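Local coordinates for ATP:cob(I)alamin adenosyltransferase, putative (Burkholderia thailandensis, PDB 2ZHY), which transfers the adenosyl group of ATP to the cobalt of reduced cobalamin, yielding adenosylcobalamin, and works as a homotrimer, at the interface of chains A and B. Coordinates in Å, arbitrary orientation; residue numbers count along the deposited sequence, not the author numbering. Chains: chain A/B, ATP:cob(I)alamin adenosyltransferase, putative.

Contact 1: the interface of chains A and B. Residues chain A 109-112; chain B 43, 66-67, 70.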
loop_
_atom_site.group_PDB
_atom_site.type_symbol
_atom_site.label_atom_id
_atom_site.label_comp_id
_atom_site.label_asym_id
_atom_site.label_seq_id
_atom_site.Cartn_x
_atom_site.Cartn_y
_atom_site.Cartn_z
ATOM N N PHE A 109 -4.373 22.730 5.819
ATOM C CA PHE A 109 -4.298 21.287 5.624
ATOM C C PHE A 109 -3.421 21.045 4.399
ATOM O O PHE A 109 -3.422 21.847 3.466
ATOM C CB PHE A 109 -5.688 20.695 5.359
ATOM C CG PHE A 109 -6.601 20.694 6.559
ATOM C CD1 PHE A 109 -6.257 19.998 7.716
ATOM C CD2 PHE A 109 -7.823 21.361 6.516
ATOM C CE1 PHE A 109 -7.120 19.965 8.813
ATOM C CE2 PHE A 109 -8.691 21.334 7.603
ATOM C CZ PHE A 109 -8.340 20.635 8.754
ATOM N N ILE A 110 -2.669 19.951 4.393
ATOM C CA ILE A 110 -1.830 19.650 3.241
ATOM C C ILE A 110 -2.175 18.280 2.677
ATOM O O ILE A 110 -2.704 17.421 3.380
ATOM C CB ILE A 110 -0.326 19.674 3.592
ATOM C CG1 ILE A 110 0.029 18.483 4.481
ATOM C CG2 ILE A 110 0.021 20.986 4.291
ATOM C CD1 ILE A 110 1.511 18.313 4.691
ATOM N N LEU A 111 -1.882 18.095 1.397
ATOM C CA LEU A 111 -2.144 16.839 0.715
ATOM C C LEU A 111 -0.832 16.070 0.638
ATOM O O LEU A 111 0.238 16.669 0.499
ATOM C CB LEU A 111 -2.685 17.114 -0.688
ATOM C CG LEU A 111 -3.984 17.922 -0.772
ATOM C CD1 LEU A 111 -4.268 18.259 -2.228
ATOM C CD2 LEU A 111 -5.141 17.133 -0.167
ATOM N N PRO A 112 -0.892 14.731 0.732
ATOM C CA PRO A 112 0.326 13.921 0.671
ATOM C C PRO A 112 0.981 13.988 -0.710
ATOM O O PRO A 112 0.374 13.615 -1.715
ATOM C CB PRO A 112 -0.177 12.520 1.031
ATOM C CG PRO A 112 -1.559 12.504 0.427
ATOM C CD PRO A 112 -2.092 13.879 0.819
ATOM N N ASN B 43 -4.342 8.167 -1.339
ATOM C CA ASN B 43 -4.000 9.539 -1.686
ATOM C C ASN B 43 -2.480 9.707 -1.696
ATOM O O ASN B 43 -1.934 10.427 -2.524
ATOM C CB ASN B 43 -4.641 10.518 -0.692
ATOM C CG ASN B 43 -4.871 11.901 -1.297
ATOM O OD1 ASN B 43 -4.744 12.093 -2.506
ATOM N ND2 ASN B 43 -5.232 12.862 -0.456
ATOM N N GLN B 66 -6.836 14.308 -5.560
ATOM C CA GLN B 66 -6.244 14.343 -4.221
ATOM C C GLN B 66 -7.115 15.190 -3.294
ATOM O O GLN B 66 -7.256 14.884 -2.111
ATOM C CB GLN B 66 -4.830 14.936 -4.249
ATOM C CG GLN B 66 -3.780 14.021 -4.844
ATOM C CD GLN B 66 -2.417 14.260 -4.233
ATOM O OE1 GLN B 66 -1.840 15.335 -4.379
ATOM N NE2 GLN B 66 -1.902 13.256 -3.526
ATOM N N HIS B 67 -7.682 16.269 -3.826
ATOM C CA HIS B 67 -8.543 17.120 -3.012
ATOM C C HIS B 67 -9.813 16.355 -2.660
ATOM O O HIS B 67 -10.292 16.441 -1.534
ATOM C CB HIS B 67 -8.912 18.418 -3.749
ATOM C CG HIS B 67 -7.787 19.404 -3.845
ATOM N ND1 HIS B 67 -6.763 19.285 -4.761
ATOM C CD2 HIS B 67 -7.521 20.522 -3.127
ATOM C CE1 HIS B 67 -5.915 20.286 -4.604
ATOM N NE2 HIS B 67 -6.351 21.050 -3.619
ATOM N N PHE B 70 -9.214 13.838 0.040
ATOM C CA PHE B 70 -9.042 14.505 1.328
ATOM C C PHE B 70 -10.447 14.742 1.886
ATOM O O PHE B 70 -10.710 14.469 3.051
ATOM C CB PHE B 70 -8.335 15.853 1.169
ATOM C CG PHE B 70 -8.065 16.553 2.478
ATOM C CD1 PHE B 70 -6.972 16.193 3.265
ATOM C CD2 PHE B 70 -8.916 17.557 2.934
ATOM C CE1 PHE B 70 -6.726 16.821 4.484
ATOM C CE2 PHE B 70 -8.682 18.198 4.158
ATOM C CZ PHE B 70 -7.585 17.827 4.935
#
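The side chains of A:Phe109 and B:Phe70 cross at about a right angle, with their ring planes inclined by about 50°. The far end of the B:Phe70 ring, CZ, comes down on the face of the A:Phe109 ring at its root, 3.4 Å from CG and nearly over it, and also touches CB; the rings are not stacked in parallel. With CG opposite its backbone N (chi1 -177°), B:Phe70 directs CZ toward A:Phe109.

A:Leu111 divides its two methyls between neighbouring groups. A:Leu111 CD1 sits over one face of the B:His67 imidazole, 3.6 Å from the ring centroid and shifted toward the CE1 side, a CH-pi contact. A:Leu111 CD2 lies against B:Phe70 CB at 3.7 Å, at the base of that ring. Next along the chain, the A:Pro112 ring crosses the B:Asn43 amide, with CD 3.5 Å from ND2.

A polar link is made by a hydrogen bond from the B:Gln66 side-chain amide NE2 to the backbone O of A:Pro112, 2.9 Å long and fairly straight (161° at H). The donor lies in the carbonyl plane, and the acceptor lies near the plane of the amide. Weak bonds from the same NE2 to O and OD1 of B:Asn43 may help to orient it.

In the fold, the loop 109-112, just ahead of helix 116-141 of chain A, lies across helices 31-50 and 56-77 of chain B.

Contact 2: the interface of chains A and B. Residues chain A 116, 119-120, 123; chain B 44-45, 47-48.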
loop_
_atom_site.group_PDB
_atom_site.type_symbol
_atom_site.label_atom_id
_atom_site.label_comp_id
_atom_site.label_asym_id
_atom_site.label_seq_id
_atom_site.Cartn_x
_atom_site.Cartn_y
_atom_site.Cartn_z
ATOM N N ARG A 116 9.547 13.679 -4.679
ATOM C CA ARG A 116 9.408 12.228 -4.568
ATOM C C ARG A 116 9.724 11.716 -3.164
ATOM O O ARG A 116 9.004 10.877 -2.630
ATOM C CB ARG A 116 10.288 11.511 -5.598
ATOM C CG ARG A 116 10.126 10.000 -5.552
ATOM C CD ARG A 116 10.962 9.280 -6.593
ATOM N NE ARG A 116 11.157 7.884 -6.213
ATOM C CZ ARG A 116 10.215 6.943 -6.255
ATOM N NH1 ARG A 116 8.987 7.230 -6.673
ATOM N NH2 ARG A 116 10.504 5.709 -5.860
ATOM N N ALA A 119 6.792 12.529 -1.010
ATOM C CA ALA A 119 5.653 11.674 -1.329
ATOM C C ALA A 119 5.857 10.270 -0.750
ATOM O O ALA A 119 4.919 9.654 -0.236
ATOM C CB ALA A 119 5.471 11.591 -2.835
ATOM N N LEU A 120 7.086 9.769 -0.841
ATOM C CA LEU A 120 7.416 8.440 -0.329
ATOM C C LEU A 120 7.298 8.424 1.198
ATOM O O LEU A 120 6.892 7.421 1.792
ATOM C CB LEU A 120 8.836 8.062 -0.761
ATOM C CG LEU A 120 9.120 7.048 -1.882
ATOM C CD1 LEU A 120 7.926 6.834 -2.790
ATOM C CD2 LEU A 120 10.335 7.526 -2.662
ATOM N N VAL A 123 3.779 7.907 2.063
ATOM C CA VAL A 123 3.362 6.517 1.896
ATOM C C VAL A 123 3.834 5.758 3.137
ATOM O O VAL A 123 3.089 4.969 3.706
ATOM C CB VAL A 123 3.970 5.880 0.629
ATOM C CG1 VAL A 123 3.720 4.372 0.627
ATOM C CG2 VAL A 123 3.355 6.518 -0.615
ATOM N N SER B 44 -1.799 9.027 -0.783
ATOM C CA SER B 44 -0.349 9.121 -0.714
ATOM C C SER B 44 0.309 8.472 -1.939
ATOM O O SER B 44 1.278 9.008 -2.479
ATOM C CB SER B 44 0.152 8.486 0.588
ATOM O OG SER B 44 -0.403 9.165 1.710
ATOM N N GLN B 45 -0.209 7.329 -2.385
ATOM C CA GLN B 45 0.355 6.673 -3.564
ATOM C C GLN B 45 0.163 7.562 -4.789
ATOM O O GLN B 45 1.022 7.612 -5.668
ATOM C CB GLN B 45 -0.294 5.302 -3.819
ATOM C CG GLN B 45 0.223 4.168 -2.920
ATOM C CD GLN B 45 1.695 3.819 -3.147
ATOM O OE1 GLN B 45 2.328 4.287 -4.090
ATOM N NE2 GLN B 45 2.234 2.977 -2.279
ATOM N N GLY B 47 0.168 10.691 -4.710
ATOM C CA GLY B 47 1.161 11.736 -4.548
ATOM C C GLY B 47 2.493 11.272 -5.118
ATOM O O GLY B 47 3.265 12.079 -5.639
ATOM N N VAL B 48 2.767 9.971 -5.025
ATOM C CA VAL B 48 4.013 9.424 -5.566
ATOM C C VAL B 48 3.931 9.459 -7.090
ATOM O O VAL B 48 4.896 9.815 -7.768
ATOM C CB VAL B 48 4.251 7.975 -5.086
ATOM C CG1 VAL B 48 5.516 7.398 -5.732
ATOM C CG2 VAL B 48 4.389 7.958 -3.581
HETATM O O HOH W 1 2.611 10.976 -1.085
HETATM O O HOH W 2 7.685 9.062 -8.003
#
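Helix 116-141 of chain A, through its first two turns, packs against the C-terminal part of helix 31-50 of chain B. B:Val48 is central to the apolar contact: its CG2 faces A:Val123, its CG1 faces A:Arg116, and A:Leu120 CD1 reaches both methyls. B:Val48 CG2 meets CG2 of A:Val123 at 3.5 Å, a methyl-to-methyl approach slightly tighter than usual, with the two side chains crossing at about a right angle. CG1 of B:Val48, which lies opposite the backbone N (chi1 177°), is directed toward A:Arg116 and A:Leu120. CD1 of A:Leu120 lies 3.8 Å from B:Val48 CG2.

The small A:Ala119 and B:Gly47 probably allow the helices to come close here. The methyl CB of A:Ala119 rests 3.6 Å from the carbonyl O of B:Gly47. At the other end of the patch, A:Val123 turns CG1 toward the amide of B:Gln45, 3.5 Å from NE2. The B:Gln45 chain bends at its second torsion (chi2 -65°), which brings the amide obliquely across the valine.

Two waters join the helices. Water 1 lies 2.8 Å from the backbone O of A:Ala119 and also bonds the backbone O of B:Ser44, linking two carbonyls that do not meet directly. Water 2 lies at the edge of the A:Arg116 guanidinium and in its plane, 2.6 Å from NH1, and passes the contact on to the backbone O of B:Val48. CD2 of A:Leu120 covers one face of that guanidinium at its rim, probably helping to steady the group beside the water.

The patch joins neighbouring subunits of the homotrimer by closely fitted aliphatic groups and by water bridges between backbone carbonyls and from an arginine to a carbonyl, and probably helps to fix how the two helices are set against each other.

Contact 1 and contact 2 are adjoining parts of one subunit interface, the centres of their C-alpha atoms about 11 Å apart. Helix 31-50 of chain B runs through both, with B:Asn43 in contact 1 directly followed in sequence by B:Ser44 in contact 2. In chain A, the loop of contact 1 leads within a few residues into helix 116-141 of contact 2, so a continuous stretch serves both. Because the interface is not an exact two-fold, different surfaces of the same protein meet, as would suit a cyclic homotrimer, in which each subunit would offer a different surface to each of its two neighbours.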